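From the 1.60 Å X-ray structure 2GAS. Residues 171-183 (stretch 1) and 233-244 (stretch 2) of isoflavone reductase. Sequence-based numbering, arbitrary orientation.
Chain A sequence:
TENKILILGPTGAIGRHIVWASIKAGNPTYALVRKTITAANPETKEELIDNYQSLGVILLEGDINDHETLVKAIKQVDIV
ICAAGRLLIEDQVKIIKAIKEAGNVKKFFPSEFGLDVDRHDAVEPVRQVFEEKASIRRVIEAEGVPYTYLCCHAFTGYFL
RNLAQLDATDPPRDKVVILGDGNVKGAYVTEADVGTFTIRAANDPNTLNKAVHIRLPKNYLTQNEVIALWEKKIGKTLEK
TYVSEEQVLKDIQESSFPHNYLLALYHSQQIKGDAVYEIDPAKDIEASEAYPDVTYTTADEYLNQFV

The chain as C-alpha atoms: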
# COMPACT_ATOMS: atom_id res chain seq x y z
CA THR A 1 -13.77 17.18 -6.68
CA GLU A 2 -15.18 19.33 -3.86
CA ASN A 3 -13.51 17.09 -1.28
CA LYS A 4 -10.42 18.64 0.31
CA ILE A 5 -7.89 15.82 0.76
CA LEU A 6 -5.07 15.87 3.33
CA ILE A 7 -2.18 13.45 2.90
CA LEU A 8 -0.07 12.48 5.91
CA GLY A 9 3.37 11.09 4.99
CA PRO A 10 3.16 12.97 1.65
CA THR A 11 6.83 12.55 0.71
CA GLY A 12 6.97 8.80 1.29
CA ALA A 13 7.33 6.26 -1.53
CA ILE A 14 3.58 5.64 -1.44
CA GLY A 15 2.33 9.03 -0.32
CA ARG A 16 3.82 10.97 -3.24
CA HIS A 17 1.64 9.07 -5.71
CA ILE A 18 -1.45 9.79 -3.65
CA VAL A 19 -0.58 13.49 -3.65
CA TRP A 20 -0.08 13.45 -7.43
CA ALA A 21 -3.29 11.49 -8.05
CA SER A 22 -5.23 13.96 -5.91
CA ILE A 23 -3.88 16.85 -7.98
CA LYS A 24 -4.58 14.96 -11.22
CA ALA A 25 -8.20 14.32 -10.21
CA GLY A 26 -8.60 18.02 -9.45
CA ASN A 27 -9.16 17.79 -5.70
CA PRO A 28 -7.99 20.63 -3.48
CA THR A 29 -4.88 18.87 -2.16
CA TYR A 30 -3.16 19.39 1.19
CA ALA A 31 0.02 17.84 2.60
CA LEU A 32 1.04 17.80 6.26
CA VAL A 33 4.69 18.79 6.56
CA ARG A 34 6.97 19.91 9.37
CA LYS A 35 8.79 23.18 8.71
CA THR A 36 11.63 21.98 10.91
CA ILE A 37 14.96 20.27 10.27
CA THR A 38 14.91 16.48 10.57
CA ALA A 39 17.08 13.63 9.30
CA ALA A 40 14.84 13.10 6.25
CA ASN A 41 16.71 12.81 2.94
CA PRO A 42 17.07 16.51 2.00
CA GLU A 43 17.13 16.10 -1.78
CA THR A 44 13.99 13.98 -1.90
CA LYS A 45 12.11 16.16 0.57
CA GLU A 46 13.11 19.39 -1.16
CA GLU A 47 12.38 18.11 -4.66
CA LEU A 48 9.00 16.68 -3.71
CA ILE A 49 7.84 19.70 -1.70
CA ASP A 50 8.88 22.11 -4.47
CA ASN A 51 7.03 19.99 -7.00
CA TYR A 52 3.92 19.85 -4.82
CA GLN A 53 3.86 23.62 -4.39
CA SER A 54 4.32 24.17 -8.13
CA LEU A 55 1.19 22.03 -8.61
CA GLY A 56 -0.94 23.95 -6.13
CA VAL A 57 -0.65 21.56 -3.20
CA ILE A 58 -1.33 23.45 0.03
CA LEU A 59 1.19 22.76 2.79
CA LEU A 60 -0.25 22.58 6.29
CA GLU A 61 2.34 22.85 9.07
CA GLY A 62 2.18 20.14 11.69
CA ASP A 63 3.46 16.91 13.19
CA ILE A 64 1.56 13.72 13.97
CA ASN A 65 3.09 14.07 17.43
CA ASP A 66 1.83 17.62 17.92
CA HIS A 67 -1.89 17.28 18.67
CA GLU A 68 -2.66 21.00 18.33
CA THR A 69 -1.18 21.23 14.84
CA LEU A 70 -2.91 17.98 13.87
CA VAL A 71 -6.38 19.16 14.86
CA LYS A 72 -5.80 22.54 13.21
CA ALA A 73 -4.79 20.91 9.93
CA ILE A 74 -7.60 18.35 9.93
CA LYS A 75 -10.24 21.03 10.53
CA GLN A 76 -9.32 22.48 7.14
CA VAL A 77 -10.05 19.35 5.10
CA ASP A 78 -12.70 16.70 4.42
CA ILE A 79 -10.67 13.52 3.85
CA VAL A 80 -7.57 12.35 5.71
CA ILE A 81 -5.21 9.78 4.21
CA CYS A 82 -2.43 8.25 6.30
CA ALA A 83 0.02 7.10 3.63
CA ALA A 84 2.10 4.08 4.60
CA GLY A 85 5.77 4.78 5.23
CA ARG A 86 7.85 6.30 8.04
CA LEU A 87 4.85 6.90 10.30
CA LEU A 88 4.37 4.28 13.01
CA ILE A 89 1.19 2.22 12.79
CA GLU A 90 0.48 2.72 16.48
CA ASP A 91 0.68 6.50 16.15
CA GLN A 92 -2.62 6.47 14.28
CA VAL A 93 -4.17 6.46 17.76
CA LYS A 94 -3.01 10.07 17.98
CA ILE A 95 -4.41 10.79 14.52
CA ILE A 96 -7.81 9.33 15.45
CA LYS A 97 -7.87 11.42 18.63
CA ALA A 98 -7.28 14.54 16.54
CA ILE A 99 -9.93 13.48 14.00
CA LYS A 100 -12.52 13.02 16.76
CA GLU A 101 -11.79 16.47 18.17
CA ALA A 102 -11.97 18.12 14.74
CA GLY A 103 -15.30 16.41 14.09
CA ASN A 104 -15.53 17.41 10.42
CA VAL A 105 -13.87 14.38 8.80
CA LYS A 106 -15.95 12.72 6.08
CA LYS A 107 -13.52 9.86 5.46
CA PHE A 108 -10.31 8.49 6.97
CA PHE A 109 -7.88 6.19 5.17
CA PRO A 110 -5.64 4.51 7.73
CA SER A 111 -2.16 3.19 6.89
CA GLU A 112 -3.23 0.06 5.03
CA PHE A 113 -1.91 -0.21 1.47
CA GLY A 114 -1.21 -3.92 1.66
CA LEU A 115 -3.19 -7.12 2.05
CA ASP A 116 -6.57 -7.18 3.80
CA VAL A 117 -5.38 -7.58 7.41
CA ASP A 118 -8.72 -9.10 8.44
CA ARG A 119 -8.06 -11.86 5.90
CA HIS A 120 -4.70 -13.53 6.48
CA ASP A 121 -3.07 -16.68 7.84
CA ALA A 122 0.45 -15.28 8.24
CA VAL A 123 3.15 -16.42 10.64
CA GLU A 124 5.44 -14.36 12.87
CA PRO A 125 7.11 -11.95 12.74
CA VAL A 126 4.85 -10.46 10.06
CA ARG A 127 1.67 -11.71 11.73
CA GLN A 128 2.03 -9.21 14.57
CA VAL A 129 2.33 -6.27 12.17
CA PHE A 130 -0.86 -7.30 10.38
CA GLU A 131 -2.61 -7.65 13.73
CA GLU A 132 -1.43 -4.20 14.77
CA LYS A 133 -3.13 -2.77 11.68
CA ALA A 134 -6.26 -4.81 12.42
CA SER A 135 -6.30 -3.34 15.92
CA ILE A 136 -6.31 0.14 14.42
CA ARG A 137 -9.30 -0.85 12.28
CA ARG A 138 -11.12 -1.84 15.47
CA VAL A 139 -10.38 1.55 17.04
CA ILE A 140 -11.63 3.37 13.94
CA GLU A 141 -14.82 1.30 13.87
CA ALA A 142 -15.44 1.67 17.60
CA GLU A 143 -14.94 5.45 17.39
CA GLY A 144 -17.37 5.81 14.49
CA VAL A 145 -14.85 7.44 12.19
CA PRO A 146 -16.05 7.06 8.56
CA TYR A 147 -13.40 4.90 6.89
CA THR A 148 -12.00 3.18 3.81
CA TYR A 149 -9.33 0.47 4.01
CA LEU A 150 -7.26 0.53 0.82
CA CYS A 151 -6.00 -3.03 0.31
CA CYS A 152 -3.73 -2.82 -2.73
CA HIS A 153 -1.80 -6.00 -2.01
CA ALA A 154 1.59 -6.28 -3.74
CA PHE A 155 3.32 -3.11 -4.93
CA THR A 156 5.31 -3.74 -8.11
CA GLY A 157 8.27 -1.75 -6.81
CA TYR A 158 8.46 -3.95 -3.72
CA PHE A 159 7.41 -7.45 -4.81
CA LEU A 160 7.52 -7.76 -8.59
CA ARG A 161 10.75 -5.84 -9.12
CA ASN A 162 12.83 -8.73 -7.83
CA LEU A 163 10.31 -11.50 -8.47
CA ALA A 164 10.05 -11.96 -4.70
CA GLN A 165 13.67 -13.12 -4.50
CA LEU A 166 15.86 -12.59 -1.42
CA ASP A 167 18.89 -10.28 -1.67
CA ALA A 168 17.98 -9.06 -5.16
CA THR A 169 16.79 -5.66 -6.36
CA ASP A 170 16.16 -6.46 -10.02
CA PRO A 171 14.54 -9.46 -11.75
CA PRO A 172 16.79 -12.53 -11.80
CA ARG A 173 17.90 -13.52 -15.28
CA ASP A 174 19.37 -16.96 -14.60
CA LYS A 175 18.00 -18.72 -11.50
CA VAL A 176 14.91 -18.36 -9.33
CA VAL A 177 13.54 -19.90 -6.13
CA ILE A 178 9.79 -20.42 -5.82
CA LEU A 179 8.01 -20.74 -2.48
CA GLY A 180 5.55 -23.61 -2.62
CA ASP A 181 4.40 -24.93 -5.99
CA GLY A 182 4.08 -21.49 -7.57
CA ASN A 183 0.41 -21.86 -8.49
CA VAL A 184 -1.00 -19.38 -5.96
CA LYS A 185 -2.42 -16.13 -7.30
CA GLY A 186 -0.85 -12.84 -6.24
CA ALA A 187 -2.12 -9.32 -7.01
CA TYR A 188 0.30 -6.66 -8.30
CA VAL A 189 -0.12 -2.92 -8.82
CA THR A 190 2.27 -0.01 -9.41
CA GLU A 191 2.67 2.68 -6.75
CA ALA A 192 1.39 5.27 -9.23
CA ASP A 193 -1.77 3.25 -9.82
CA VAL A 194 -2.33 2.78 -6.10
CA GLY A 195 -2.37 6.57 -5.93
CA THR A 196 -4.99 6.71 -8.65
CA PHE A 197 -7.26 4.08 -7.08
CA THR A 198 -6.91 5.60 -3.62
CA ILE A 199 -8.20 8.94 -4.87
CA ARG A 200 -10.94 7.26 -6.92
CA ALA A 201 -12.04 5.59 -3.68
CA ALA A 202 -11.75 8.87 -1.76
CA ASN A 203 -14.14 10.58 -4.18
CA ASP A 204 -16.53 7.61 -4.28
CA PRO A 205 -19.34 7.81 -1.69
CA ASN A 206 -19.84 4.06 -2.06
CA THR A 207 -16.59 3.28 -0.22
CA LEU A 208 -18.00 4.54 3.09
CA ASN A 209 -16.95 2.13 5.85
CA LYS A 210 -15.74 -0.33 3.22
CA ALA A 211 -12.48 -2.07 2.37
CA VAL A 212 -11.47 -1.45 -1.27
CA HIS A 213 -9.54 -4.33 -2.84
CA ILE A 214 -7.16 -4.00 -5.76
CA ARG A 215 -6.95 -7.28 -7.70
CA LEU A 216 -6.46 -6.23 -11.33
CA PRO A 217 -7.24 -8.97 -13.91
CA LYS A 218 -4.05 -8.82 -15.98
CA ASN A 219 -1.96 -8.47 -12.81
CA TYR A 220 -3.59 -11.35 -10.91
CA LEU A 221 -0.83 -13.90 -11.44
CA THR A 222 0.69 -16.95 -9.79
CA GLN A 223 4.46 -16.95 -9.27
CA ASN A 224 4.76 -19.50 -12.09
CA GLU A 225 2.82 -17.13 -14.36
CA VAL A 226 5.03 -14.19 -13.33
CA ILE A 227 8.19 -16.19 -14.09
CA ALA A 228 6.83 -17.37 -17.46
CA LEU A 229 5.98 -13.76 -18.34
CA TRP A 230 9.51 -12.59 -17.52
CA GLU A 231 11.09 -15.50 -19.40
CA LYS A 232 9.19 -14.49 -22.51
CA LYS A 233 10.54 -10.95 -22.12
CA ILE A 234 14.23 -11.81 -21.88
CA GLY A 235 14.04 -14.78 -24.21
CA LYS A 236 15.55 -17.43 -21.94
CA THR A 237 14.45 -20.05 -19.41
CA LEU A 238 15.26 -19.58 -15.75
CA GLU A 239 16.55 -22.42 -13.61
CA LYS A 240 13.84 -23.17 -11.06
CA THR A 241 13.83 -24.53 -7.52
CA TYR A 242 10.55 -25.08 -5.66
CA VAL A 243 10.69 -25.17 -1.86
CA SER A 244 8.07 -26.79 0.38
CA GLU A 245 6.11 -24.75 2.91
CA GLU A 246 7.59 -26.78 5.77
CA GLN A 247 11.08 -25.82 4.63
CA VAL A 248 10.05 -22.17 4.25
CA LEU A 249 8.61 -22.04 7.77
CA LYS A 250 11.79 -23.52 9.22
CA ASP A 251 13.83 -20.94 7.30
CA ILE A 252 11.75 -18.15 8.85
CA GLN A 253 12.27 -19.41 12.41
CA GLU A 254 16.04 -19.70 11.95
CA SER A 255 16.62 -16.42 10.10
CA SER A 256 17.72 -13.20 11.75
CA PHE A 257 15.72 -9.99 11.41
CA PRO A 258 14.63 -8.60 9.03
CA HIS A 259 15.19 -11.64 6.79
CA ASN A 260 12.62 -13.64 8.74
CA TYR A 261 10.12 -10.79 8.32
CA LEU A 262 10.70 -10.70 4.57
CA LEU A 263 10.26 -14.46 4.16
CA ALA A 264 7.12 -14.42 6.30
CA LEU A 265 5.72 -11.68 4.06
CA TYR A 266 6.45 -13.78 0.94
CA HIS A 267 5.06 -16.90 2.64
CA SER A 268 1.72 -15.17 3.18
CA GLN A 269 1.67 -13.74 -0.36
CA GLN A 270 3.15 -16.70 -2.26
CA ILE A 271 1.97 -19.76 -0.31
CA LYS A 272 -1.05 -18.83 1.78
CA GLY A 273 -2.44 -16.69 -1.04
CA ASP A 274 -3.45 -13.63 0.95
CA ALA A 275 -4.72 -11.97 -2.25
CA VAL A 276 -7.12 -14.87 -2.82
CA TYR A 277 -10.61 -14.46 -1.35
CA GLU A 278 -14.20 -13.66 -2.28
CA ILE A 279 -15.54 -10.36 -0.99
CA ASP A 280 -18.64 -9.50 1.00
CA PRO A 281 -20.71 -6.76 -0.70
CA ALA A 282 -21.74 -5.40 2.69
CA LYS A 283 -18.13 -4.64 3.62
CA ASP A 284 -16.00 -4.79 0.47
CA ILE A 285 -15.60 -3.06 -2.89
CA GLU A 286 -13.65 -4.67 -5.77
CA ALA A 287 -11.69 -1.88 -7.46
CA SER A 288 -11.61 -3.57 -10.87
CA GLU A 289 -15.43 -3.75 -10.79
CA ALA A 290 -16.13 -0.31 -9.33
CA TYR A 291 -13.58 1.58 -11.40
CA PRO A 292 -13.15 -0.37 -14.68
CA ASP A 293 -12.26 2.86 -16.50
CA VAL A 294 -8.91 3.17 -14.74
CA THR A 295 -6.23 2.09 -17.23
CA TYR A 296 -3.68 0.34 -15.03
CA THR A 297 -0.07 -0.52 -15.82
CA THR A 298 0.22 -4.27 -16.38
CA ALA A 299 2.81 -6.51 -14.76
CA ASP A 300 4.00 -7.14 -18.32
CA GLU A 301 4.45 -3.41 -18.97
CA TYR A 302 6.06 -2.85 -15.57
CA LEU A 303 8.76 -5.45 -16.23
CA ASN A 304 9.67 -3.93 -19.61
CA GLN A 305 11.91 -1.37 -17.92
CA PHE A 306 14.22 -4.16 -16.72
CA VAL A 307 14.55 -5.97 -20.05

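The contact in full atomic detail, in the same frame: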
# COMPACT_ATOMS: atom_id res chain seq x y z
N PRO A 171 14.97 -8.10 -11.40
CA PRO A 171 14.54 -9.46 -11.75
C PRO A 171 15.71 -10.37 -12.08
O PRO A 171 16.61 -9.99 -12.81
CB PRO A 171 13.64 -9.23 -12.97
CG PRO A 171 13.12 -7.84 -12.77
CD PRO A 171 14.36 -7.11 -12.30
N PRO A 172 15.70 -11.59 -11.53
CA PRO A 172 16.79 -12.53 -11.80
C PRO A 172 16.73 -12.95 -13.26
O PRO A 172 15.64 -13.11 -13.81
CB PRO A 172 16.48 -13.69 -10.86
CG PRO A 172 14.98 -13.71 -10.87
CD PRO A 172 14.63 -12.24 -10.75
N ARG A 173 17.88 -13.14 -13.88
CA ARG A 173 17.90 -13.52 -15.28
C ARG A 173 18.44 -14.93 -15.51
O ARG A 173 18.48 -15.40 -16.64
CB ARG A 173 18.74 -12.52 -16.07
CG ARG A 173 18.28 -11.09 -15.89
CD ARG A 173 19.27 -10.11 -16.52
NE ARG A 173 19.02 -9.90 -17.94
CZ ARG A 173 18.17 -9.00 -18.43
NH1 ARG A 173 17.48 -8.22 -17.61
NH2 ARG A 173 18.02 -8.88 -19.74
N ASP A 174 18.83 -15.62 -14.44
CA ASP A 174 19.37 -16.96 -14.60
C ASP A 174 18.73 -18.03 -13.72
O ASP A 174 18.38 -19.10 -14.21
CB ASP A 174 20.88 -16.93 -14.35
CG ASP A 174 21.59 -18.14 -14.94
OD1 ASP A 174 21.29 -18.49 -16.10
OD2 ASP A 174 22.45 -18.72 -14.25
N LYS A 175 18.56 -17.74 -12.43
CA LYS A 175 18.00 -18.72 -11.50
C LYS A 175 16.99 -18.09 -10.55
O LYS A 175 17.16 -16.95 -10.12
CB LYS A 175 19.12 -19.36 -10.69
CG LYS A 175 20.27 -19.86 -11.55
CD LYS A 175 21.47 -20.27 -10.73
CE LYS A 175 22.62 -20.70 -11.65
NZ LYS A 175 23.84 -21.06 -10.89
N VAL A 176 15.95 -18.85 -10.22
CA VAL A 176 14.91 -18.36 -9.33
C VAL A 176 14.42 -19.44 -8.36
O VAL A 176 14.39 -20.62 -8.68
CB VAL A 176 13.71 -17.80 -10.14
CG1 VAL A 176 13.03 -18.91 -10.94
CG2 VAL A 176 12.71 -17.12 -9.23
N VAL A 177 14.06 -19.00 -7.15
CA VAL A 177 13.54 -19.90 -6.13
C VAL A 177 12.06 -19.56 -5.94
O VAL A 177 11.70 -18.40 -5.76
CB VAL A 177 14.27 -19.73 -4.78
CG1 VAL A 177 13.48 -20.41 -3.67
CG2 VAL A 177 15.65 -20.33 -4.86
N ILE A 178 11.23 -20.59 -5.97
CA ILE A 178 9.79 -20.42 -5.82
C ILE A 178 9.33 -21.01 -4.49
O ILE A 178 9.71 -22.13 -4.15
CB ILE A 178 9.01 -21.11 -6.97
CG1 ILE A 178 9.45 -20.55 -8.33
CG2 ILE A 178 7.51 -20.92 -6.79
CD1 ILE A 178 10.57 -21.34 -8.98
N LEU A 179 8.54 -20.25 -3.75
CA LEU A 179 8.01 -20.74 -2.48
C LEU A 179 6.75 -21.54 -2.80
O LEU A 179 5.84 -21.04 -3.45
CB LEU A 179 7.67 -19.57 -1.56
CG LEU A 179 8.81 -18.58 -1.33
CD1 LEU A 179 8.36 -17.58 -0.28
CD2 LEU A 179 10.08 -19.28 -0.89
N GLY A 180 6.71 -22.78 -2.34
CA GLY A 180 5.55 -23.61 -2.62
C GLY A 180 5.57 -24.04 -4.07
O GLY A 180 6.61 -23.95 -4.72
N ASP A 181 4.43 -24.47 -4.60
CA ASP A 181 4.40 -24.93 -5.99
C ASP A 181 4.33 -23.84 -7.06
O ASP A 181 4.45 -24.12 -8.25
CB ASP A 181 3.26 -25.94 -6.22
CG ASP A 181 1.88 -25.33 -6.14
OD1 ASP A 181 0.91 -26.06 -6.43
OD2 ASP A 181 1.74 -24.14 -5.78
N GLY A 182 4.14 -22.59 -6.63
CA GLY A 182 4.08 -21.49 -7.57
C GLY A 182 2.76 -21.30 -8.29
O GLY A 182 2.69 -20.54 -9.25
N ASN A 183 1.71 -21.98 -7.84
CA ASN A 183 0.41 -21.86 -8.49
C ASN A 183 -0.62 -21.12 -7.64
O ASN A 183 -1.83 -21.37 -7.74
CB ASN A 183 -0.12 -23.26 -8.85
CG ASN A 183 0.78 -23.98 -9.83
OD1 ASN A 183 1.11 -23.46 -10.89
ND2 ASN A 183 1.19 -25.20 -9.47
N LYS A 233 9.94 -12.27 -21.90
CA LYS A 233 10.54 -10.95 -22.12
C LYS A 233 12.03 -10.96 -22.39
O LYS A 233 12.50 -10.22 -23.25
CB LYS A 233 10.23 -10.03 -20.94
CG LYS A 233 8.78 -9.65 -20.85
CD LYS A 233 8.54 -8.70 -19.71
CE LYS A 233 7.16 -8.12 -19.79
NZ LYS A 233 6.97 -7.38 -21.08
N ILE A 234 12.79 -11.77 -21.67
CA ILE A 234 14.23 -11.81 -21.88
C ILE A 234 14.68 -12.92 -22.81
O ILE A 234 15.87 -13.07 -23.09
CB ILE A 234 15.00 -11.90 -20.55
CG1 ILE A 234 14.58 -13.14 -19.77
CG2 ILE A 234 14.73 -10.64 -19.73
CD1 ILE A 234 15.51 -13.46 -18.61
N GLY A 235 13.72 -13.71 -23.28
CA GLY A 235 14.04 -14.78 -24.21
C GLY A 235 14.92 -15.92 -23.72
O GLY A 235 15.73 -16.44 -24.49
N LYS A 236 14.79 -16.30 -22.46
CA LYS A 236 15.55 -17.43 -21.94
C LYS A 236 14.79 -18.06 -20.78
O LYS A 236 13.93 -17.42 -20.17
CB LYS A 236 16.96 -17.02 -21.49
CG LYS A 236 17.01 -16.03 -20.35
CD LYS A 236 18.43 -15.90 -19.80
CE LYS A 236 18.87 -17.17 -19.07
NZ LYS A 236 20.13 -16.98 -18.31
N THR A 237 15.11 -19.32 -20.49
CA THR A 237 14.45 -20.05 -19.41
C THR A 237 15.26 -20.00 -18.13
O THR A 237 16.46 -20.27 -18.14
CB THR A 237 14.24 -21.53 -19.80
OG1 THR A 237 13.52 -21.61 -21.02
CG2 THR A 237 13.47 -22.26 -18.71
N LEU A 238 14.59 -19.66 -17.03
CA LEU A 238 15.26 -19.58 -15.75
C LEU A 238 15.34 -20.94 -15.08
O LEU A 238 14.44 -21.77 -15.22
CB LEU A 238 14.51 -18.63 -14.80
CG LEU A 238 14.33 -17.16 -15.18
CD1 LEU A 238 13.62 -16.44 -14.03
CD2 LEU A 238 15.67 -16.53 -15.46
N GLU A 239 16.42 -21.17 -14.35
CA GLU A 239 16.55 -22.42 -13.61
C GLU A 239 15.57 -22.23 -12.46
O GLU A 239 15.48 -21.15 -11.89
CB GLU A 239 17.98 -22.58 -13.08
CG GLU A 239 18.98 -22.86 -14.19
CD GLU A 239 20.40 -23.01 -13.67
OE1 GLU A 239 20.56 -23.36 -12.48
OE2 GLU A 239 21.34 -22.81 -14.46
N LYS A 240 14.83 -23.28 -12.12
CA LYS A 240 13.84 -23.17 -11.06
C LYS A 240 13.98 -24.19 -9.94
O LYS A 240 14.25 -25.36 -10.17
CB LYS A 240 12.43 -23.31 -11.65
CG LYS A 240 12.11 -22.34 -12.78
CD LYS A 240 10.77 -22.67 -13.40
CE LYS A 240 10.49 -21.78 -14.60
NZ LYS A 240 11.57 -21.90 -15.62
N THR A 241 13.78 -23.70 -8.72
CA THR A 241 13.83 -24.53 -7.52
C THR A 241 12.57 -24.22 -6.74
O THR A 241 12.30 -23.06 -6.45
CB THR A 241 15.06 -24.19 -6.65
OG1 THR A 241 16.25 -24.56 -7.35
CG2 THR A 241 15.00 -24.94 -5.33
N TYR A 242 11.79 -25.25 -6.43
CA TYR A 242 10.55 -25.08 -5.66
C TYR A 242 10.81 -25.61 -4.26
O TYR A 242 11.32 -26.72 -4.08
CB TYR A 242 9.38 -25.84 -6.30
CG TYR A 242 9.03 -25.37 -7.70
CD1 TYR A 242 9.76 -25.80 -8.80
CD2 TYR A 242 7.97 -24.49 -7.91
CE1 TYR A 242 9.44 -25.36 -10.09
CE2 TYR A 242 7.65 -24.04 -9.19
CZ TYR A 242 8.39 -24.48 -10.28
OH TYR A 242 8.07 -24.05 -11.55
N VAL A 243 10.46 -24.81 -3.26
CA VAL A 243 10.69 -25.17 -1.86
C VAL A 243 9.38 -25.35 -1.11
O VAL A 243 8.48 -24.51 -1.20
CB VAL A 243 11.54 -24.10 -1.16
CG1 VAL A 243 11.77 -24.47 0.29
CG2 VAL A 243 12.87 -23.94 -1.89
N SER A 244 9.27 -26.46 -0.38
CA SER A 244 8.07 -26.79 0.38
C SER A 244 7.78 -25.80 1.51
O SER A 244 8.70 -25.20 2.07
CB SER A 244 8.20 -28.19 0.98
OG SER A 244 9.13 -28.18 2.04
O HOH W 1 18.94 -19.73 -16.99
O HOH W 2 23.01 -20.92 -15.31
O HOH W 3 16.93 -22.39 -9.01

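Strands 175-179 and 239-243 of isoflavone reductase pair in parallel, with an angle of 22° between their directions. Hydrogen bonds alternate along the pair: Glu239 N donates to Asp174 O (2.9 Å), Val176 N to Glu239 O (2.9 Å), Thr241 N to Val176 O (3.1 Å), Ile178 N to Thr241 O (2.7 Å), Val243 N to Ile178 O (2.9 Å) and Gly180 N to Val243 O (2.7 Å). This register places bridged residues on the same face of the sheet, and their rotamers determine which neighbors they meet.

The side chains of Val176, Ile178, Lys240 and Tyr242 share one face of the sheet. Tyr242, with chi1 m and chi2 81°, turns its ring back toward the first strand. Ile178, also m at chi1, has an off-rotameric chi2 of 93°; in this conformation its CD1 lies over the ring face, 4.0 Å from the ring centroid of Tyr242 and 13° off the normal, a CH-pi contact. The same methyl carbon, Ile178 CD1, is 3.8 Å from Lys240 CB. Beyond the strand the chain turns past the ring, bringing Gly180 O to its edge, 3.5 Å from Tyr242 CD2. At Gly182, phi/psi of 80/12 would jam a CB against the preceding carbonyl, and an ideal CB would also lie only 3.1 Å from Ile178 CG2. Lys240 starts on this face but its end leads away, its m, t, t, p conformation letting NZ donate to Leu238 O at 2.9 Å.

Leu238 points sideways from its CA, yet its m, t rotamer carries both methyls to the first stretch: CD1 lies 4.0 Å from Val176 CG1, while CD2 comes within 3.2 Å of Arg173 C.

The opposite face carries Lys175, Val177, Leu179, Glu239, Thr241 and Val243. Val177 and Val243 are both t, and Val177 CG1 meets Val243 CG2 at 4.0 Å. Lys175 is extended beyond its m chi1, leaving its NZ 4.3 Å from Glu239 OE1, beyond salt-bridge range.

Before the strands, polar contacts add to this packing. Lys236 folds through p, t, m, t so that its NZ donates to Arg173 O at 2.8 Å and forms a salt bridge with Asp174 OD1 at 2.9 Å. The CA-to-CB bond of Asp174 points away, but chi1 t brings the carboxylate back within reach. Its OD2 lies 4.2 Å from Glu239 OE2, and a water bridges these like charges, donating to Asp174 OD2 at 2.5 Å and to Glu239 OE2 at 2.7 Å. Nearby, Ile234 CG2 lies over one face of the Arg173 guanidinium, 3.7 Å from Arg173 NH2.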